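Local structure of phosphoserine aminotransferase SerC (Cytophaga hutchinsonii ATCC 33406, 3FFR) at residues L65-A70 and W74-Q79; Q79-K84 and D161-V166; F177-I182 and V201-D206; E210-L215 and T227-L232. The protein probably catalyses the pyridoxal-phosphate-dependent transfer of an amino group between glutamate and 3-phosphohydroxypyruvate in the serine biosynthesis pathway. All coordinates share one frame; numbering follows the deposited sequence.

Contact 1: L65-A70 and W74-Q79; sequences LFLASA and WERIIQ
Leu67 CD2 rests against the root of the arginine chain, 3.7 Å from Arg76 CG. A chi1 of -56° sets Arg76 CG beside the backbone N, and a bend at chi2 swings the chain on to its guanidinium. The other join is the first turn of helix 70-81, N-capped by Ser69: Trp74 N donates to Ala70 O at 2.9 Å, and that oxygen lies over one indole face, 3.9 Å from Trp74 CG. This backbone turn is the tight end; the Leu67 side is sparser, joined through one pair of carbons. There the rotation of the guanidinium is fixed by Gln79 OE1, which Arg76 NH1 meets in plane at 2.8 Å, while Glu75 OE1 sits above one face, 3.3 Å from Arg76 NH1, as a charge alone. Glu72 also pairs with the guanidinium, as does Glu75 of the second subunit, so this side is buried in the dimer interface. With an alanine here, Glu72 and the Glu75 carboxylates would probably lose this positive charge and Gln79 OE1 its donor. Edge strand 62-67 thus turns into its helix with Trp202 of strand 200-205 on Leu67 and Arg76, Met231 of helix 228-235 on Leu67, and Phe98 of helix 93-104 stacked on Trp74.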
loop_
_atom_site.group_PDB
_atom_site.type_symbol
_atom_site.label_atom_id
_atom_site.label_comp_id
_atom_site.label_asym_id
_atom_site.label_seq_id
_atom_site.Cartn_x
_atom_site.Cartn_y
_atom_site.Cartn_z
ATOM N N LEU A 65 9.571 10.487 0.614
ATOM C CA LEU A 65 8.308 10.135 -0.038
ATOM C C LEU A 65 7.782 8.797 0.466
ATOM O O LEU A 65 8.535 7.856 0.703
ATOM C CB LEU A 65 8.422 10.066 -1.579
ATOM C CG LEU A 65 8.957 11.349 -2.235
ATOM C CD1 LEU A 65 9.065 11.088 -3.765
ATOM C CD2 LEU A 65 8.065 12.592 -1.924
ATOM N N PHE A 66 6.470 8.756 0.644
ATOM C CA PHE A 66 5.790 7.545 1.074
ATOM C C PHE A 66 5.048 6.815 -0.055
ATOM O O PHE A 66 4.271 7.409 -0.817
ATOM C CB PHE A 66 4.797 7.822 2.193
ATOM C CG PHE A 66 5.417 8.407 3.433
ATOM C CD1 PHE A 66 6.408 7.732 4.140
ATOM C CD2 PHE A 66 5.026 9.643 3.884
ATOM C CE1 PHE A 66 6.970 8.280 5.287
ATOM C CE2 PHE A 66 5.588 10.195 5.036
ATOM C CZ PHE A 66 6.564 9.525 5.721
ATOM N N LEU A 67 5.340 5.519 -0.133
ATOM C CA LEU A 67 4.748 4.589 -1.112
ATOM C C LEU A 67 4.219 3.338 -0.397
ATOM O O LEU A 67 4.201 3.269 0.841
ATOM C CB LEU A 67 5.699 4.241 -2.251
ATOM C CG LEU A 67 6.228 5.448 -3.051
ATOM C CD1 LEU A 67 7.380 6.176 -2.367
ATOM C CD2 LEU A 67 6.636 5.021 -4.509
ATOM N N ALA A 68 3.816 2.328 -1.165
ATOM C CA ALA A 68 3.118 1.169 -0.547
ATOM C C ALA A 68 4.054 0.084 -0.070
ATOM O O ALA A 68 3.748 -0.670 0.846
ATOM C CB ALA A 68 2.112 0.562 -1.557
ATOM N N SER A 69 5.189 -0.038 -0.763
ATOM C CA SER A 69 6.152 -1.126 -0.500
ATOM C C SER A 69 7.501 -0.798 -1.108
ATOM O O SER A 69 7.614 0.127 -1.923
ATOM C CB SER A 69 5.634 -2.443 -1.165
ATOM O OG SER A 69 5.509 -2.298 -2.577
ATOM N N ALA A 70 8.555 -1.521 -0.697
ATOM C CA ALA A 70 9.889 -1.310 -1.301
ATOM C C ALA A 70 9.874 -1.799 -2.750
ATOM O O ALA A 70 10.524 -1.233 -3.633
ATOM C CB ALA A 70 11.031 -1.995 -0.479
ATOM N N TRP A 74 11.155 -0.060 -6.232
ATOM C CA TRP A 74 12.019 -0.571 -7.331
ATOM C C TRP A 74 11.440 -0.153 -8.704
ATOM O O TRP A 74 12.108 0.340 -9.597
ATOM C CB TRP A 74 12.097 -2.076 -7.336
ATOM C CG TRP A 74 12.914 -2.717 -6.281
ATOM C CD1 TRP A 74 13.883 -2.162 -5.497
ATOM C CD2 TRP A 74 12.860 -4.104 -5.922
ATOM N NE1 TRP A 74 14.435 -3.124 -4.663
ATOM C CE2 TRP A 74 13.821 -4.321 -4.908
ATOM C CE3 TRP A 74 12.107 -5.172 -6.366
ATOM C CZ2 TRP A 74 14.053 -5.583 -4.370
ATOM C CZ3 TRP A 74 12.311 -6.404 -5.815
ATOM C CH2 TRP A 74 13.259 -6.605 -4.815
ATOM N N GLU A 75 10.160 -0.434 -8.882
ATOM C CA GLU A 75 9.472 -0.101 -10.140
ATOM C C GLU A 75 9.511 1.392 -10.448
ATOM O O GLU A 75 9.820 1.805 -11.585
ATOM C CB GLU A 75 8.031 -0.620 -10.127
ATOM C CG GLU A 75 7.307 -0.405 -11.456
ATOM C CD GLU A 75 5.865 -0.859 -11.403
ATOM O OE1 GLU A 75 5.042 -0.079 -10.909
ATOM O OE2 GLU A 75 5.578 -1.913 -11.970
ATOM N N ARG A 76 9.205 2.203 -9.432
ATOM C CA ARG A 76 9.140 3.661 -9.595
ATOM C C ARG A 76 10.502 4.260 -9.893
ATOM O O ARG A 76 10.610 5.275 -10.614
ATOM C CB ARG A 76 8.503 4.367 -8.392
ATOM C CG ARG A 76 7.117 3.893 -8.002
ATOM C CD ARG A 76 6.194 3.717 -9.175
ATOM N NE ARG A 76 4.840 3.310 -8.723
ATOM C CZ ARG A 76 3.847 3.025 -9.554
ATOM N NH1 ARG A 76 4.066 3.049 -10.867
ATOM N NH2 ARG A 76 2.640 2.743 -9.067
ATOM N N ILE A 77 11.558 3.674 -9.334
ATOM C CA ILE A 77 12.922 4.138 -9.645
ATOM C C ILE A 77 13.201 4.042 -11.137
ATOM O O ILE A 77 13.660 4.995 -11.779
ATOM C CB ILE A 77 14.029 3.361 -8.852
ATOM C CG1 ILE A 77 14.012 3.829 -7.389
ATOM C CG2 ILE A 77 15.435 3.537 -9.507
ATOM C CD1 ILE A 77 14.782 2.910 -6.406
ATOM N N ILE A 78 12.872 2.890 -11.709
ATOM C CA ILE A 78 13.160 2.666 -13.134
ATOM C C ILE A 78 12.247 3.530 -14.006
ATOM O O ILE A 78 12.695 4.174 -14.982
ATOM C CB ILE A 78 13.104 1.166 -13.489
ATOM C CG1 ILE A 78 14.126 0.384 -12.657
ATOM C CG2 ILE A 78 13.403 0.948 -14.981
ATOM C CD1 ILE A 78 13.855 -1.129 -12.626
ATOM N N GLN A 79 10.978 3.598 -13.644
ATOM C CA GLN A 79 10.045 4.430 -14.435
ATOM C C GLN A 79 10.348 5.896 -14.452
ATOM O O GLN A 79 10.193 6.576 -15.482
ATOM C CB GLN A 79 8.595 4.249 -13.951
ATOM C CG GLN A 79 8.052 2.834 -14.188
ATOM C CD GLN A 79 6.723 2.572 -13.470
ATOM O OE1 GLN A 79 6.402 3.224 -12.475
ATOM N NE2 GLN A 79 5.945 1.618 -13.981
#

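Contact 2: Q79-K84 and D161-V166; sequences QNCVEK and DALIFV. With P33 (3,6,9,12,15,18-hexaoxaicosane-1,20-diol), chain I.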
loop_
_atom_site.group_PDB
_atom_site.type_symbol
_atom_site.label_atom_id
_atom_site.label_comp_id
_atom_site.label_asym_id
_atom_site.label_seq_id
_atom_site.Cartn_x
_atom_site.Cartn_y
_atom_site.Cartn_z
ATOM N N GLN A 79 10.978 3.598 -13.644
ATOM C CA GLN A 79 10.045 4.430 -14.435
ATOM C C GLN A 79 10.348 5.896 -14.452
ATOM O O GLN A 79 10.193 6.576 -15.482
ATOM C CB GLN A 79 8.595 4.249 -13.951
ATOM C CG GLN A 79 8.052 2.834 -14.188
ATOM C CD GLN A 79 6.723 2.572 -13.470
ATOM O OE1 GLN A 79 6.402 3.224 -12.475
ATOM N NE2 GLN A 79 5.945 1.618 -13.981
ATOM N N ASN A 80 10.758 6.402 -13.301
ATOM C CA ASN A 80 11.047 7.834 -13.145
ATOM C C ASN A 80 12.434 8.285 -13.530
ATOM O O ASN A 80 12.633 9.444 -13.863
ATOM C CB ASN A 80 10.824 8.261 -11.703
ATOM C CG ASN A 80 9.346 8.463 -11.363
ATOM O OD1 ASN A 80 8.779 9.571 -11.566
ATOM N ND2 ASN A 80 8.726 7.416 -10.767
ATOM N N CYS A 81 13.382 7.352 -13.548
ATOM C CA CYS A 81 14.772 7.744 -13.653
ATOM C C CYS A 81 15.657 7.074 -14.690
ATOM O O CYS A 81 16.817 7.418 -14.812
ATOM C CB CYS A 81 15.456 7.591 -12.300
ATOM S SG CYS A 81 14.633 8.453 -10.912
ATOM N N VAL A 82 15.102 6.150 -15.451
ATOM C CA VAL A 82 15.889 5.441 -16.448
ATOM C C VAL A 82 15.238 5.492 -17.813
ATOM O O VAL A 82 14.142 4.996 -18.009
ATOM C CB VAL A 82 16.115 3.934 -16.094
ATOM C CG1 VAL A 82 17.070 3.275 -17.165
ATOM C CG2 VAL A 82 16.677 3.757 -14.648
ATOM N N GLU A 83 15.927 6.118 -18.745
ATOM C CA GLU A 83 15.434 6.170 -20.115
ATOM C C GLU A 83 15.782 4.875 -20.840
ATOM O O GLU A 83 14.923 4.251 -21.487
ATOM C CB GLU A 83 16.029 7.359 -20.891
ATOM C CG GLU A 83 15.394 7.500 -22.277
ATOM C CD GLU A 83 15.842 8.761 -23.015
ATOM O OE1 GLU A 83 16.695 9.483 -22.493
ATOM O OE2 GLU A 83 15.332 9.025 -24.113
ATOM N N LYS A 84 17.032 4.469 -20.722
ATOM C CA LYS A 84 17.548 3.318 -21.463
ATOM C C LYS A 84 18.275 2.249 -20.652
ATOM O O LYS A 84 17.976 1.060 -20.757
ATOM C CB LYS A 84 18.500 3.833 -22.552
ATOM C CG LYS A 84 17.842 4.808 -23.524
ATOM C CD LYS A 84 18.759 5.289 -24.618
ATOM C CE LYS A 84 18.010 6.217 -25.555
ATOM N NZ LYS A 84 16.744 5.563 -26.045
ATOM N N ASP A 161 27.890 11.039 -13.153
ATOM C CA ASP A 161 26.573 11.523 -13.526
ATOM C C ASP A 161 25.452 10.568 -13.157
ATOM O O ASP A 161 24.265 10.950 -13.134
ATOM C CB ASP A 161 26.490 11.864 -15.011
ATOM C CG ASP A 161 27.126 13.181 -15.321
ATOM O OD1 ASP A 161 27.109 14.061 -14.436
ATOM O OD2 ASP A 161 27.637 13.348 -16.435
ATOM N N ALA A 162 25.815 9.342 -12.860
ATOM C CA ALA A 162 24.789 8.330 -12.511
ATOM C C ALA A 162 24.100 8.710 -11.204
ATOM O O ALA A 162 24.686 9.365 -10.326
ATOM C CB ALA A 162 25.395 6.949 -12.387
ATOM N N LEU A 163 22.837 8.297 -11.097
ATOM C CA LEU A 163 22.106 8.406 -9.843
ATOM C C LEU A 163 22.339 7.112 -9.096
ATOM O O LEU A 163 22.127 6.023 -9.634
ATOM C CB LEU A 163 20.606 8.564 -10.062
ATOM C CG LEU A 163 20.186 9.813 -10.846
ATOM C CD1 LEU A 163 18.686 9.638 -11.231
ATOM C CD2 LEU A 163 20.464 11.114 -10.053
ATOM N N ILE A 164 22.799 7.235 -7.856
ATOM C CA ILE A 164 23.069 6.073 -7.002
ATOM C C ILE A 164 21.944 5.834 -6.003
ATOM O O ILE A 164 21.666 6.659 -5.127
ATOM C CB ILE A 164 24.452 6.179 -6.272
ATOM C CG1 ILE A 164 25.580 6.339 -7.289
ATOM C CG2 ILE A 164 24.704 4.925 -5.410
ATOM C CD1 ILE A 164 26.967 6.604 -6.663
ATOM N N PHE A 165 21.322 4.667 -6.152
ATOM C CA PHE A 165 20.203 4.193 -5.293
ATOM C C PHE A 165 20.678 3.045 -4.433
ATOM O O PHE A 165 21.267 2.087 -4.930
ATOM C CB PHE A 165 19.006 3.692 -6.116
ATOM C CG PHE A 165 18.372 4.728 -6.957
ATOM C CD1 PHE A 165 18.859 4.998 -8.234
ATOM C CD2 PHE A 165 17.301 5.471 -6.473
ATOM C CE1 PHE A 165 18.270 6.020 -8.998
ATOM C CE2 PHE A 165 16.706 6.465 -7.218
ATOM C CZ PHE A 165 17.203 6.755 -8.493
ATOM N N VAL A 166 20.375 3.138 -3.143
ATOM C CA VAL A 166 20.721 2.074 -2.204
ATOM C C VAL A 166 19.469 1.463 -1.557
ATOM O O VAL A 166 18.652 2.147 -0.940
ATOM C CB VAL A 166 21.681 2.579 -1.102
ATOM C CG1 VAL A 166 22.096 1.408 -0.182
ATOM C CG2 VAL A 166 22.929 3.258 -1.695
HETATM O O10 P33 I . 18.225 10.288 -20.216
HETATM C C9 P33 I . 19.459 10.511 -20.901
HETATM C C8 P33 I . 20.161 9.201 -21.242
HETATM O O7 P33 I . 21.433 9.161 -20.588
HETATM C C6 P33 I . 22.459 8.633 -21.439
HETATM C C5 P33 I . 23.720 8.235 -20.663
HETATM O O4 P33 I . 23.983 9.091 -19.547
HETATM C C3 P33 I . 24.611 10.317 -19.947
HETATM C C2 P33 I . 25.050 11.177 -18.757
HETATM O O1 P33 I . 25.804 12.319 -19.203
#
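A chi1 of -54° sets Cys81 SG anti to its carbonyl carbon, and the similar -63° of Phe165 throws its ring forward, so that the thiol and the far end of the phenyl group meet. Cys81 SG comes to 3.9 Å from Phe165 CZ. It stands 5.2 Å from the ring centroid and 74° off the normal, an oblique sulfur-aromatic contact. Two residues earlier on the strand, Leu163, which points the same way, offers CD1 to Cys81 CB at 4.0 Å. One small residue at the end of helix 70-81 therefore fills the angle between two large ones on strand 163-167, with Val208 of helix 206-217 also against the cysteine. At the outer end the chains part, and a polyethylene glycol fragment, probably from the crystallisation liquor, spans the divide: its modelled end O10 lies within hydrogen-bonding distance, 2.9 Å, of Glu83 OE1, and its O1 makes a weak bond of 3.5 Å to Asp161 OD2. Glu83 has a second partner in Lys218. Helix end and sheet thus meet through dispersion and a polarisable sulfur in a buried apolar patch, while the acidic groups lie at the outer end, where the glycol binds.

Contact 3: F177-I182 and V201-D206; sequences FDWTKI and VWILND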
loop_
_atom_site.group_PDB
_atom_site.type_symbol
_atom_site.label_atom_id
_atom_site.label_comp_id
_atom_site.label_asym_id
_atom_site.label_seq_id
_atom_site.Cartn_x
_atom_site.Cartn_y
_atom_site.Cartn_z
ATOM N N PHE A 177 24.828 6.584 6.219
ATOM C CA PHE A 177 25.236 7.035 4.891
ATOM C C PHE A 177 25.865 8.402 4.857
ATOM O O PHE A 177 25.592 9.269 5.687
ATOM C CB PHE A 177 24.066 6.975 3.878
ATOM C CG PHE A 177 23.572 5.571 3.632
ATOM C CD1 PHE A 177 24.316 4.690 2.826
ATOM C CD2 PHE A 177 22.433 5.104 4.243
ATOM C CE1 PHE A 177 23.928 3.393 2.647
ATOM C CE2 PHE A 177 22.019 3.791 4.046
ATOM C CZ PHE A 177 22.779 2.934 3.247
ATOM N N ASP A 178 26.761 8.537 3.894
ATOM C CA ASP A 178 27.288 9.834 3.504
ATOM C C ASP A 178 26.376 10.240 2.350
ATOM O O ASP A 178 26.467 9.702 1.240
ATOM C CB ASP A 178 28.724 9.740 3.028
ATOM C CG ASP A 178 29.266 11.074 2.556
ATOM O OD1 ASP A 178 28.502 11.986 2.185
ATOM O OD2 ASP A 178 30.506 11.185 2.524
ATOM N N TRP A 179 25.486 11.179 2.638
ATOM C CA TRP A 179 24.432 11.552 1.694
ATOM C C TRP A 179 24.969 12.293 0.495
ATOM O O TRP A 179 24.256 12.497 -0.467
ATOM C CB TRP A 179 23.352 12.381 2.397
ATOM C CG TRP A 179 22.732 11.625 3.550
ATOM C CD1 TRP A 179 22.902 11.887 4.885
ATOM C CD2 TRP A 179 21.919 10.459 3.474
ATOM N NE1 TRP A 179 22.230 10.973 5.634
ATOM C CE2 TRP A 179 21.605 10.087 4.795
ATOM C CE3 TRP A 179 21.397 9.711 2.417
ATOM C CZ2 TRP A 179 20.821 8.989 5.088
ATOM C CZ3 TRP A 179 20.586 8.637 2.715
ATOM C CH2 TRP A 179 20.315 8.282 4.044
ATOM N N THR A 180 26.236 12.683 0.541
ATOM C CA THR A 180 26.813 13.387 -0.598
ATOM C C THR A 180 27.370 12.425 -1.627
ATOM O O THR A 180 27.603 12.821 -2.770
ATOM C CB THR A 180 27.960 14.345 -0.191
ATOM O OG1 THR A 180 29.132 13.594 0.141
ATOM C CG2 THR A 180 27.533 15.277 0.966
ATOM N N LYS A 181 27.537 11.165 -1.230
ATOM C CA LYS A 181 28.130 10.164 -2.121
ATOM C C LYS A 181 27.143 9.241 -2.810
ATOM O O LYS A 181 27.514 8.453 -3.669
ATOM C CB LYS A 181 29.215 9.389 -1.392
ATOM C CG LYS A 181 30.365 10.281 -1.013
ATOM C CD LYS A 181 31.474 9.526 -0.334
ATOM C CE LYS A 181 32.504 10.510 0.188
ATOM N NZ LYS A 181 32.923 11.487 -0.870
ATOM N N ILE A 182 25.872 9.380 -2.443
ATOM C CA ILE A 182 24.792 8.643 -3.068
ATOM C C ILE A 182 23.688 9.648 -3.394
ATOM O O ILE A 182 23.842 10.851 -3.138
ATOM C CB ILE A 182 24.267 7.486 -2.207
ATOM C CG1 ILE A 182 23.661 8.013 -0.894
ATOM C CG2 ILE A 182 25.368 6.409 -1.977
ATOM C CD1 ILE A 182 22.975 6.947 -0.056
ATOM N N VAL A 201 9.233 3.679 1.995
ATOM C CA VAL A 201 9.812 5.000 2.129
ATOM C C VAL A 201 10.978 5.197 1.164
ATOM O O VAL A 201 11.946 4.428 1.148
ATOM C CB VAL A 201 10.294 5.268 3.592
ATOM C CG1 VAL A 201 10.757 6.697 3.741
ATOM C CG2 VAL A 201 9.134 5.000 4.635
ATOM N N TRP A 202 10.836 6.226 0.348
ATOM C CA TRP A 202 11.811 6.596 -0.684
ATOM C C TRP A 202 12.422 7.940 -0.327
ATOM O O TRP A 202 11.774 8.954 -0.336
ATOM C CB TRP A 202 11.135 6.603 -2.062
ATOM C CG TRP A 202 12.032 6.763 -3.245
ATOM C CD1 TRP A 202 13.398 6.696 -3.263
ATOM C CD2 TRP A 202 11.620 6.859 -4.622
ATOM N NE1 TRP A 202 13.857 6.859 -4.539
ATOM C CE2 TRP A 202 12.794 6.937 -5.402
ATOM C CE3 TRP A 202 10.382 6.943 -5.255
ATOM C CZ2 TRP A 202 12.768 7.079 -6.802
ATOM C CZ3 TRP A 202 10.353 7.084 -6.651
ATOM C CH2 TRP A 202 11.533 7.166 -7.404
ATOM N N ILE A 203 13.697 7.886 0.012
ATOM C CA ILE A 203 14.486 9.064 0.340
ATOM C C ILE A 203 15.296 9.391 -0.913
ATOM O O ILE A 203 16.009 8.533 -1.452
ATOM C CB ILE A 203 15.395 8.771 1.550
ATOM C CG1 ILE A 203 14.519 8.608 2.822
ATOM C CG2 ILE A 203 16.466 9.860 1.712
ATOM C CD1 ILE A 203 15.287 8.121 4.017
ATOM N N LEU A 204 15.152 10.615 -1.404
ATOM C CA LEU A 204 15.796 10.964 -2.677
ATOM C C LEU A 204 16.187 12.413 -2.731
ATOM O O LEU A 204 15.579 13.255 -2.096
ATOM C CB LEU A 204 14.850 10.648 -3.851
ATOM C CG LEU A 204 13.615 11.552 -4.130
ATOM C CD1 LEU A 204 12.912 11.077 -5.406
ATOM C CD2 LEU A 204 12.592 11.634 -2.942
ATOM N N ASN A 205 17.212 12.674 -3.518
ATOM C CA ASN A 205 17.723 14.032 -3.659
ATOM C C ASN A 205 17.302 14.779 -4.918
ATOM O O ASN A 205 16.545 14.319 -5.803
ATOM C CB ASN A 205 19.259 14.088 -3.466
ATOM C CG ASN A 205 20.038 13.559 -4.677
ATOM O OD1 ASN A 205 19.456 13.217 -5.695
ATOM N ND2 ASN A 205 21.366 13.492 -4.557
ATOM N N ASP A 206 17.802 16.001 -4.940
ATOM C CA ASP A 206 17.537 16.945 -6.033
ATOM C C ASP A 206 17.897 16.375 -7.405
ATOM O O ASP A 206 17.224 16.653 -8.398
ATOM C CB ASP A 206 18.310 18.278 -5.817
ATOM C CG ASP A 206 19.883 18.099 -5.737
ATOM O OD1 ASP A 206 20.463 17.306 -4.937
ATOM O OD2 ASP A 206 20.579 18.833 -6.492
HETATM O O HOH W 1 23.529 14.176 -2.583
#
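Trp179 leans the six-membered end of its indole on Ile203, with CZ3 4.4 Å from CG2 of the isoleucine in a loose, oblique approach. Phe177 CB sits over one face of the same indole near its rim, 3.8 Å above the plane, Tyr62 meets it edge-to-face, and the indole N-H is spent on Leu56 O. The tryptophan sits in a type I turn from Asp178 to Lys181. There Asp178 OD1 makes an Asx turn by accepting Thr180 N at 2.9 Å, and it also takes Thr180 OG1 at 2.7 Å; the two donors arrive from the same face of the carboxylate. At the second junction one water molecule donates to Trp179 O at 2.8 Å and accepts from Asn205 ND2 at 3.0 Å. A chi1 of 76° puts the Asn205 amide between its backbone N and carbonyl carbon, from where OD1 caps Val208 N at the start of helix 206-217 and ND2 also reaches Asp183 OD1. Strand 200-205 is antiparallel to its sheet neighbours, as in the large domain of fold type I aminotransferases. A light apolar touch and a shared water, rather than direct polar bonds, bring the turn to this strand, and Asn205 serves both water and helix start.

Contact 4: E210-L215 and T227-L232; sequences EKSKAL and TIPSML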
loop_
_atom_site.group_PDB
_atom_site.type_symbol
_atom_site.label_atom_id
_atom_site.label_comp_id
_atom_site.label_asym_id
_atom_site.label_seq_id
_atom_site.Cartn_x
_atom_site.Cartn_y
_atom_site.Cartn_z
ATOM N N GLU A 210 15.336 15.938 -10.459
ATOM C CA GLU A 210 15.587 16.616 -11.742
ATOM C C GLU A 210 15.627 15.651 -12.905
ATOM O O GLU A 210 15.179 15.973 -14.011
ATOM C CB GLU A 210 16.847 17.465 -11.698
ATOM C CG GLU A 210 16.619 18.716 -10.859
ATOM C CD GLU A 210 15.344 19.541 -11.265
ATOM O OE1 GLU A 210 15.115 19.801 -12.489
ATOM O OE2 GLU A 210 14.589 19.964 -10.337
ATOM N N LYS A 211 16.118 14.451 -12.655
ATOM C CA LYS A 211 16.167 13.456 -13.740
ATOM C C LYS A 211 14.735 13.102 -14.167
ATOM O O LYS A 211 14.433 12.999 -15.356
ATOM C CB LYS A 211 16.966 12.195 -13.332
ATOM C CG LYS A 211 16.936 11.067 -14.381
ATOM C CD LYS A 211 17.646 11.422 -15.697
ATOM C CE LYS A 211 17.587 10.281 -16.720
ATOM N NZ LYS A 211 18.429 9.131 -16.349
ATOM N N SER A 212 13.849 12.919 -13.195
ATOM C CA SER A 212 12.465 12.572 -13.517
ATOM C C SER A 212 11.795 13.672 -14.341
ATOM O O SER A 212 11.050 13.417 -15.323
ATOM C CB SER A 212 11.651 12.200 -12.260
ATOM O OG SER A 212 11.318 13.324 -11.486
ATOM N N LYS A 213 12.051 14.907 -13.941
ATOM C CA LYS A 213 11.507 16.067 -14.657
ATOM C C LYS A 213 12.053 16.146 -16.089
ATOM O O LYS A 213 11.319 16.494 -17.034
ATOM C CB LYS A 213 11.774 17.363 -13.882
ATOM C CG LYS A 213 10.929 17.434 -12.620
ATOM C CD LYS A 213 11.395 18.464 -11.627
ATOM C CE LYS A 213 11.232 19.829 -12.089
ATOM N NZ LYS A 213 11.837 20.706 -11.034
ATOM N N ALA A 214 13.327 15.822 -16.248
ATOM C CA ALA A 214 13.964 15.811 -17.586
ATOM C C ALA A 214 13.337 14.750 -18.508
ATOM O O ALA A 214 13.111 14.979 -19.695
ATOM C CB ALA A 214 15.494 15.592 -17.474
ATOM N N LEU A 215 13.056 13.577 -17.960
ATOM C CA LEU A 215 12.437 12.500 -18.769
ATOM C C LEU A 215 11.025 12.861 -19.177
ATOM O O LEU A 215 10.621 12.663 -20.319
ATOM C CB LEU A 215 12.382 11.185 -18.007
ATOM C CG LEU A 215 13.712 10.501 -17.864
ATOM C CD1 LEU A 215 13.477 9.125 -17.197
ATOM C CD2 LEU A 215 14.375 10.367 -19.249
ATOM N N THR A 227 4.429 9.309 -9.982
ATOM C CA THR A 227 5.571 9.967 -10.576
ATOM C C THR A 227 6.202 10.759 -9.446
ATOM O O THR A 227 5.530 11.143 -8.478
ATOM C CB THR A 227 5.240 10.952 -11.719
ATOM O OG1 THR A 227 4.567 12.133 -11.204
ATOM C CG2 THR A 227 4.414 10.247 -12.816
ATOM N N ILE A 228 7.504 11.034 -9.570
ATOM C CA ILE A 228 8.159 11.875 -8.579
ATOM C C ILE A 228 7.477 13.265 -8.457
ATOM O O ILE A 228 7.189 13.712 -7.355
ATOM C CB ILE A 228 9.691 11.969 -8.812
ATOM C CG1 ILE A 228 10.329 10.636 -8.369
ATOM C CG2 ILE A 228 10.315 13.123 -7.981
ATOM C CD1 ILE A 228 11.790 10.513 -8.792
ATOM N N PRO A 229 7.210 13.958 -9.575
ATOM C CA PRO A 229 6.557 15.265 -9.443
ATOM C C PRO A 229 5.202 15.221 -8.770
ATOM O O PRO A 229 4.862 16.107 -7.982
ATOM C CB PRO A 229 6.474 15.748 -10.887
ATOM C CG PRO A 229 7.692 15.142 -11.510
ATOM C CD PRO A 229 7.717 13.757 -10.941
ATOM N N SER A 230 4.459 14.172 -9.047
ATOM C CA SER A 230 3.140 13.991 -8.428
ATOM C C SER A 230 3.295 13.867 -6.902
ATOM O O SER A 230 2.637 14.545 -6.128
ATOM C CB SER A 230 2.399 12.809 -9.031
ATOM O OG SER A 230 1.215 12.497 -8.300
HETATM N N MSE A 231 4.208 12.996 -6.486
HETATM C CA MSE A 231 4.430 12.740 -5.057
HETATM C C MSE A 231 5.004 13.958 -4.342
HETATM O O MSE A 231 4.636 14.260 -3.180
HETATM C CB MSE A 231 5.333 11.518 -4.866
HETATM C CG MSE A 231 4.662 10.194 -5.225
HETATM SE SE MSE A 231 5.739 8.678 -4.790
HETATM C CE MSE A 231 7.099 8.902 -6.153
ATOM N N LEU A 232 5.872 14.675 -5.049
ATOM C CA LEU A 232 6.579 15.815 -4.485
ATOM C C LEU A 232 5.640 16.972 -4.218
ATOM O O LEU A 232 5.702 17.621 -3.163
ATOM C CB LEU A 232 7.756 16.227 -5.386
ATOM C CG LEU A 232 8.835 17.151 -4.827
ATOM C CD1 LEU A 232 9.471 16.554 -3.533
ATOM C CD2 LEU A 232 9.875 17.344 -5.935
#
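Helices 210-215 and 228-232 pass 10.1 Å apart at their axes with their directions 125° from each other, and they come nearest at Ser212 and Ile228, whose CA atoms are 6.6 Å apart. At this nearest point the small Ser212 faces the other helix. Ser212 OG lies 3.4 Å from Ile228 CB and 3.7 Å from Pro229 CD, while Ser212 CB touches Ile228 CD1 at 3.9 Å. With chi1 at 74° the hydroxyl is folded back along its own helix and bonded to Ile209 O, which is how a polar atom can be packed against the aliphatic start of the partner helix. On the outer side Lys213 CG grazes Pro229 CG at 4.1 Å, the two side chains crossing at a slant; the lysine then bends at chi3 and carries NZ to Glu210 OE2, a salt bridge of 2.9 Å made on the syn side of the carboxylate. Thr227 is the N-cap of the second helix, its OG1 accepting Ser230 N at 3.0 Å, so Ile228 and Pro229 occupy the first turn. Asn80, near the end of helix 70-81, accepts from Ile228 N; elsewhere Lys211 reaches Glu132 and Cys81 O. On the sheet side Ile228 packs on Trp202 and Leu204 of strand 200-205, and Met231, present as selenomethionine, on Leu65 and Leu67 of strand 62-67.

How the contacts relate
From the N terminus the four contacts follow in series, none nested and none crossing. Contact 1 closes a tight strand-to-helix turn, and Gln79, which it shares with contact 2, hands the chain on. Contact 2 then closes the longest loop, 76 residues out and back, bringing the end of helix 70-81 to strand 163-167. Contact 3 closes 18 residues between a turn and strand 200-205, and contact 4 closes 11 between helices 206-217 and 228-235. Contacts 2 and 4 are tied directly, Asn80 to Ile228 and Cys81 to Lys211. Trp202 of contact 3 touches all three others, so helices 70-81 and 228-235 are joined over the same seven-stranded sheet.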